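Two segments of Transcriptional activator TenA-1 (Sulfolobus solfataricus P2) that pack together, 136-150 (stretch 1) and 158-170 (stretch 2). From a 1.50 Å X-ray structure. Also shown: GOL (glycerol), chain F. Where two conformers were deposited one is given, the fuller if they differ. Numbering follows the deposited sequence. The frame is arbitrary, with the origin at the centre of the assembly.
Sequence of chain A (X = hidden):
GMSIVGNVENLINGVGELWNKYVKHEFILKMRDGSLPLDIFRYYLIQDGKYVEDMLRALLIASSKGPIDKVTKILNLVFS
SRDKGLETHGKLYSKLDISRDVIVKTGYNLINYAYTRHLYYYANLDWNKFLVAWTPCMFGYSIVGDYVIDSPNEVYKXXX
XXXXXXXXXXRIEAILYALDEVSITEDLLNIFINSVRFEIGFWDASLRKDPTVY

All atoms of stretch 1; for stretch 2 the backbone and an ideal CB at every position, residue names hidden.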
# COMPACT_ATOMS: atom_id res chain seq x y z
N PRO A 136 -4.12 -7.44 17.04
CA PRO A 136 -4.65 -6.86 18.30
C PRO A 136 -5.07 -5.40 18.22
O PRO A 136 -6.16 -5.03 18.70
CB PRO A 136 -3.48 -7.09 19.27
CG PRO A 136 -2.86 -8.37 18.74
CD PRO A 136 -2.86 -8.17 17.27
N CYS A 137 -4.27 -4.56 17.58
CA CYS A 137 -4.60 -3.16 17.40
C CYS A 137 -5.90 -2.99 16.62
O CYS A 137 -6.81 -2.27 17.04
CB CYS A 137 -3.45 -2.51 16.66
SG CYS A 137 -3.81 -0.91 16.15
N MSE A 138 -6.01 -3.69 15.51
CA MSE A 138 -7.16 -3.49 14.62
C MSE A 138 -8.43 -4.08 15.17
O MSE A 138 -9.45 -3.38 15.31
CB MSE A 138 -6.84 -4.07 13.24
CG MSE A 138 -5.64 -3.41 12.55
SE MSE A 138 -5.79 -1.46 12.23
CE MSE A 138 -7.32 -1.48 11.11
N PHE A 139 -8.37 -5.33 15.55
CA PHE A 139 -9.55 -6.03 16.07
C PHE A 139 -9.95 -5.49 17.43
O PHE A 139 -11.14 -5.26 17.68
CB PHE A 139 -9.31 -7.56 16.13
CG PHE A 139 -10.56 -8.36 16.50
CD1 PHE A 139 -11.45 -8.67 15.51
CD2 PHE A 139 -10.79 -8.76 17.80
CE1 PHE A 139 -12.59 -9.38 15.81
CE2 PHE A 139 -11.96 -9.46 18.12
CZ PHE A 139 -12.84 -9.75 17.12
N GLY A 140 -8.98 -5.26 18.30
CA GLY A 140 -9.26 -4.76 19.63
C GLY A 140 -9.92 -3.41 19.58
O GLY A 140 -10.83 -3.15 20.36
N TYR A 141 -9.47 -2.52 18.70
CA TYR A 141 -10.12 -1.21 18.61
C TYR A 141 -11.58 -1.30 18.11
O TYR A 141 -12.40 -0.47 18.49
CB TYR A 141 -9.29 -0.21 17.80
CG TYR A 141 -8.25 0.54 18.60
CD1 TYR A 141 -7.38 -0.11 19.50
CD2 TYR A 141 -8.15 1.91 18.50
CE1 TYR A 141 -6.40 0.59 20.22
CE2 TYR A 141 -7.17 2.60 19.19
CZ TYR A 141 -6.34 1.98 20.10
OH TYR A 141 -5.40 2.71 20.78
N SER A 142 -11.88 -2.31 17.31
CA SER A 142 -13.28 -2.54 16.89
C SER A 142 -14.16 -2.80 18.12
O SER A 142 -15.25 -2.20 18.27
CB SER A 142 -13.34 -3.72 15.92
OG SER A 142 -14.66 -3.82 15.38
N ILE A 143 -13.67 -3.65 19.03
CA ILE A 143 -14.35 -4.03 20.28
C ILE A 143 -14.49 -2.83 21.20
O ILE A 143 -15.54 -2.58 21.82
CB ILE A 143 -13.56 -5.18 21.01
CG1 ILE A 143 -13.78 -6.49 20.25
CG2 ILE A 143 -13.97 -5.37 22.49
CD1 ILE A 143 -12.95 -7.61 20.76
N VAL A 144 -13.41 -2.10 21.35
CA VAL A 144 -13.39 -0.94 22.22
C VAL A 144 -14.31 0.15 21.72
O VAL A 144 -15.03 0.77 22.52
CB VAL A 144 -11.94 -0.43 22.40
CG1 VAL A 144 -11.89 0.94 23.14
CG2 VAL A 144 -11.08 -1.49 23.11
N GLY A 145 -14.31 0.39 20.42
CA GLY A 145 -15.21 1.39 19.84
C GLY A 145 -16.67 1.04 20.08
O GLY A 145 -17.46 1.94 20.43
N ASP A 146 -17.04 -0.24 19.96
CA ASP A 146 -18.44 -0.66 20.24
C ASP A 146 -18.84 -0.38 21.69
O ASP A 146 -20.04 -0.15 21.97
CB ASP A 146 -18.65 -2.14 19.96
CG ASP A 146 -18.53 -2.49 18.50
OD1 ASP A 146 -18.57 -1.61 17.61
OD2 ASP A 146 -18.38 -3.71 18.26
N TYR A 147 -17.89 -0.43 22.61
CA TYR A 147 -18.14 -0.17 24.02
C TYR A 147 -18.22 1.32 24.34
O TYR A 147 -19.18 1.82 24.95
CB TYR A 147 -17.06 -0.84 24.86
CG TYR A 147 -17.20 -0.66 26.34
CD1 TYR A 147 -18.26 -1.21 27.04
CD2 TYR A 147 -16.24 0.03 27.06
CE1 TYR A 147 -18.36 -1.04 28.44
CE2 TYR A 147 -16.32 0.20 28.43
CZ TYR A 147 -17.37 -0.34 29.12
OH TYR A 147 -17.41 -0.15 30.50
N VAL A 148 -17.21 2.06 23.90
CA VAL A 148 -17.07 3.47 24.22
C VAL A 148 -18.08 4.38 23.51
O VAL A 148 -18.33 5.51 23.99
CB VAL A 148 -15.59 3.92 23.99
CG1 VAL A 148 -15.34 5.45 24.24
CG2 VAL A 148 -14.64 3.10 24.88
N ILE A 149 -18.70 3.91 22.43
CA ILE A 149 -19.73 4.72 21.71
C ILE A 149 -20.89 5.13 22.62
O ILE A 149 -21.53 6.14 22.34
CB ILE A 149 -20.22 4.00 20.42
CG1 ILE A 149 -20.95 4.95 19.46
CG2 ILE A 149 -21.03 2.75 20.74
CD1 ILE A 149 -20.10 6.07 18.93
N ASP A 150 -21.14 4.36 23.68
CA ASP A 150 -22.20 4.69 24.64
C ASP A 150 -21.79 5.72 25.69
O ASP A 150 -22.60 6.05 26.57
CB ASP A 150 -22.71 3.43 25.31
CG ASP A 150 -23.39 2.49 24.33
OD1 ASP A 150 -24.01 2.96 23.35
OD2 ASP A 150 -23.30 1.28 24.55
N UNK A 158 -17.27 10.66 19.92
CA UNK A 158 -16.76 11.01 18.57
C UNK A 158 -15.59 10.10 18.17
O UNK A 158 -15.58 9.56 17.06
CB UNK A 158 -16.31 12.47 18.53
N UNK A 159 -14.64 9.93 19.09
CA UNK A 159 -13.50 9.03 18.83
C UNK A 159 -14.00 7.63 18.53
O UNK A 159 -13.59 7.01 17.54
CB UNK A 159 -12.54 9.00 20.02
N UNK A 160 -14.90 7.11 19.38
CA UNK A 160 -15.43 5.76 19.23
C UNK A 160 -16.23 5.55 17.97
O UNK A 160 -16.21 4.44 17.41
CB UNK A 160 -16.30 5.41 20.44
N UNK A 161 -16.88 6.60 17.47
CA UNK A 161 -17.76 6.46 16.29
C UNK A 161 -17.00 6.00 15.07
O UNK A 161 -17.57 5.27 14.25
CB UNK A 161 -18.46 7.79 15.98
N UNK A 162 -15.71 6.37 14.95
CA UNK A 162 -14.93 5.84 13.83
C UNK A 162 -14.77 4.31 13.91
O UNK A 162 -15.03 3.58 12.95
CB UNK A 162 -13.55 6.51 13.80
N UNK A 163 -14.37 3.83 15.08
CA UNK A 163 -14.13 2.40 15.29
C UNK A 163 -15.39 1.55 15.33
O UNK A 163 -15.31 0.36 15.07
CB UNK A 163 -13.36 2.20 16.60
N UNK A 164 -16.53 2.18 15.68
CA UNK A 164 -17.84 1.53 15.68
C UNK A 164 -18.51 1.56 14.29
O UNK A 164 -19.54 0.89 14.10
CB UNK A 164 -18.75 2.21 16.71
N UNK A 165 -17.94 2.27 13.32
CA UNK A 165 -18.56 2.48 12.00
C UNK A 165 -18.53 1.26 11.10
O UNK A 165 -17.67 0.38 11.26
CB UNK A 165 -17.86 3.64 11.28
N UNK A 166 -19.47 1.22 10.15
CA UNK A 166 -19.52 0.10 9.22
C UNK A 166 -18.26 0.07 8.34
O UNK A 166 -17.79 -1.01 8.02
CB UNK A 166 -20.78 0.19 8.35
N UNK A 167 -17.70 1.24 7.98
CA UNK A 167 -16.47 1.26 7.20
C UNK A 167 -15.28 0.65 7.95
O UNK A 167 -14.49 -0.06 7.34
CB UNK A 167 -16.14 2.70 6.80
N UNK A 168 -15.21 0.87 9.26
CA UNK A 168 -14.16 0.22 10.03
C UNK A 168 -14.43 -1.28 10.13
O UNK A 168 -13.48 -2.08 9.97
CB UNK A 168 -14.05 0.84 11.42
N UNK A 169 -15.68 -1.69 10.34
CA UNK A 169 -15.98 -3.12 10.40
C UNK A 169 -15.63 -3.85 9.11
O UNK A 169 -15.16 -5.00 9.14
CB UNK A 169 -17.46 -3.33 10.72
N UNK A 170 -15.81 -3.17 7.97
CA UNK A 170 -15.43 -3.74 6.65
C UNK A 170 -13.92 -3.95 6.57
O UNK A 170 -13.45 -4.95 6.00
CB UNK A 170 -15.89 -2.83 5.51
C1 GOL F . -16.77 -5.91 16.88
O1 GOL F . -17.62 -5.04 16.15
C2 GOL F . -16.50 -7.18 16.08
O2 GOL F . -16.42 -8.30 16.96
C3 GOL F . -15.22 -7.06 15.25
O3 GOL F . -15.30 -6.20 14.13

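Position 158 is helical, and its CA-to-CB bond points away from stretch 1, with nothing of that stretch within 5.5 Å of the ideal CB. Almost any helix-compatible residue would suit; it is Thr158.

At position 159 the CB points sideways and is likewise free of neighbours, but Tyr141, Val144 and Val148 form an apolar row that a long side chain could reach. A large aromatic or a long aliphatic residue would serve. Trp159, with chi1 t, extends along this row: its CZ2 lies 3.7 Å from Tyr141 CE2, and its CH2 3.8 Å from Val144 CG1. The Tyr141 and Trp159 rings meet obliquely, their planes at 63°.

Position 160 holds the closest CA pair, its CA 4.4 Å from Gly145 CA. The ideal CB points toward stretch 1 and already sits 3.5 Å from Ile149 N and 3.7 Å from Gly145 O, so a small residue is favoured. Ala160 fits, its CB 3.9 Å from Val148 CB. Gly145 leaves room: an ideal CB there would clash, 2.6 Å from the CB of residue 163.

Position 161 points away overall, yet its ideal CB is 3.8 Å from Ile149 CD1. A small or modestly polar residue is plausible. Ser161 packs its CA 3.5 Å from Ile149 CD1 and, with chi1 p, donates from OG to Thr158 O (2.7 Å).

Position 162 points away and its CB meets nothing, so stretch 1 sets little constraint; Phe162 makes no contact with it.

Position 163 points toward stretch 1, its ideal CB 3.4 Å from Tyr141 O. Beyond lies the Tyr141 ring, so an aromatic or flat apolar side chain would suit. Tyr163 presents a ring face to the edge of Tyr141, with CZ 3.7 Å from Tyr141 CD2 and the planes at 80°.

At 164 the CB points sideways, 3.9 Å from both Asp146 OD1 and Gly145 O. Small residues suit best. Ala164 also brings its CB to 4.3 Å from Ile149 CB, and a water donates to both Ala164 O (2.9 Å) and Asp146 OD1 (2.8 Å).

Position 165 has psi 156°, a break just before the next helix, where Ser, Thr, Asp or Asn commonly cap. Ser165 does so, its OG accepting from the backbone N of 168 (3.2 Å).

Positions 166 and 167, out of reach, tolerate polar residues: Thr166 and Glu167.

The CB of 168 points toward stretch 1 across a gap, inviting a long side chain, perhaps with a terminal donor for Met138 O. Tyr168 donates from OH to Met138 O at 2.8 Å, while selenomethionine Met138 sets its CE 3.9 Å from Tyr168 CE1.

Position 169 points sideways, its ideal CB 5.5 Å from Ser142 OG, with the Asp146 carboxylate farther on; a long cation is the natural choice. Lys169 NZ donates to Ser142 OG (2.8 Å) and forms a salt bridge with Asp146 OD1 (2.8 Å).

Position 170, out of reach, suits polar or charged residues; Lys170 NZ salt-bridges Glu167 OE2 (3.1 Å).

Stretch 2 158-170: TWASFYASTEYKK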
# COMPACT_ATOMS: atom_id res chain seq x y z
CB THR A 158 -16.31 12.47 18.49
OG1 THR A 158 -17.43 13.34 18.75
CG2 THR A 158 -15.74 12.82 17.09
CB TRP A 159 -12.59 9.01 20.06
CG TRP A 159 -11.45 8.01 19.99
CD1 TRP A 159 -10.21 8.21 19.43
CD2 TRP A 159 -11.45 6.70 20.53
NE1 TRP A 159 -9.47 7.08 19.54
CE2 TRP A 159 -10.18 6.13 20.21
CE3 TRP A 159 -12.39 5.92 21.20
CZ2 TRP A 159 -9.85 4.82 20.58
CZ3 TRP A 159 -12.08 4.63 21.52
CH2 TRP A 159 -10.79 4.08 21.23
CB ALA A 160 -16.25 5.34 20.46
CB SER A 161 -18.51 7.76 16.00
OG SER A 161 -17.63 8.77 15.54
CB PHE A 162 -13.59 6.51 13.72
CG PHE A 162 -12.72 5.88 12.68
CD1 PHE A 162 -13.18 5.77 11.34
CD2 PHE A 162 -11.50 5.31 13.03
CE1 PHE A 162 -12.39 5.12 10.37
CE2 PHE A 162 -10.71 4.69 12.06
CZ PHE A 162 -11.16 4.60 10.73
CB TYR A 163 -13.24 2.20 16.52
CG TYR A 163 -11.93 2.93 16.37
CD1 TYR A 163 -10.99 2.49 15.47
CD2 TYR A 163 -11.64 4.07 17.09
CE1 TYR A 163 -9.81 3.17 15.27
CE2 TYR A 163 -10.43 4.75 16.90
CZ TYR A 163 -9.52 4.28 16.00
OH TYR A 163 -8.31 4.94 15.81
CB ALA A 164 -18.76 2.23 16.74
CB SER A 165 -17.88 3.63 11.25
OG SER A 165 -16.58 3.28 10.79
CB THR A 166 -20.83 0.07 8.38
OG1 THR A 166 -21.08 1.37 7.83
CG2 THR A 166 -21.98 -0.35 9.27
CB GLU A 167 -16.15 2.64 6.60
CG GLU A 167 -17.12 3.02 5.42
CD GLU A 167 -17.30 1.93 4.29
OE1 GLU A 167 -16.31 1.48 3.64
OE2 GLU A 167 -18.47 1.52 4.06
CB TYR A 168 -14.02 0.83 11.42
CG TYR A 168 -12.76 0.36 12.13
CD1 TYR A 168 -11.52 0.94 11.82
CD2 TYR A 168 -12.82 -0.60 13.14
CE1 TYR A 168 -10.35 0.49 12.45
CE2 TYR A 168 -11.65 -1.04 13.77
CZ TYR A 168 -10.44 -0.47 13.43
OH TYR A 168 -9.28 -0.88 14.04
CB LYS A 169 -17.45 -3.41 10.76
CG LYS A 169 -17.94 -2.75 12.05
CD LYS A 169 -16.98 -2.73 13.21
CE LYS A 169 -17.65 -2.19 14.46
NZ LYS A 169 -16.69 -1.96 15.60
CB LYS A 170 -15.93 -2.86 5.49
CG LYS A 170 -17.41 -2.93 5.26
CD LYS A 170 -17.78 -2.00 4.12
CE LYS A 170 -19.27 -2.02 3.81
NZ LYS A 170 -19.63 -1.00 2.78
O HOH W 1 -20.78 -0.78 16.15
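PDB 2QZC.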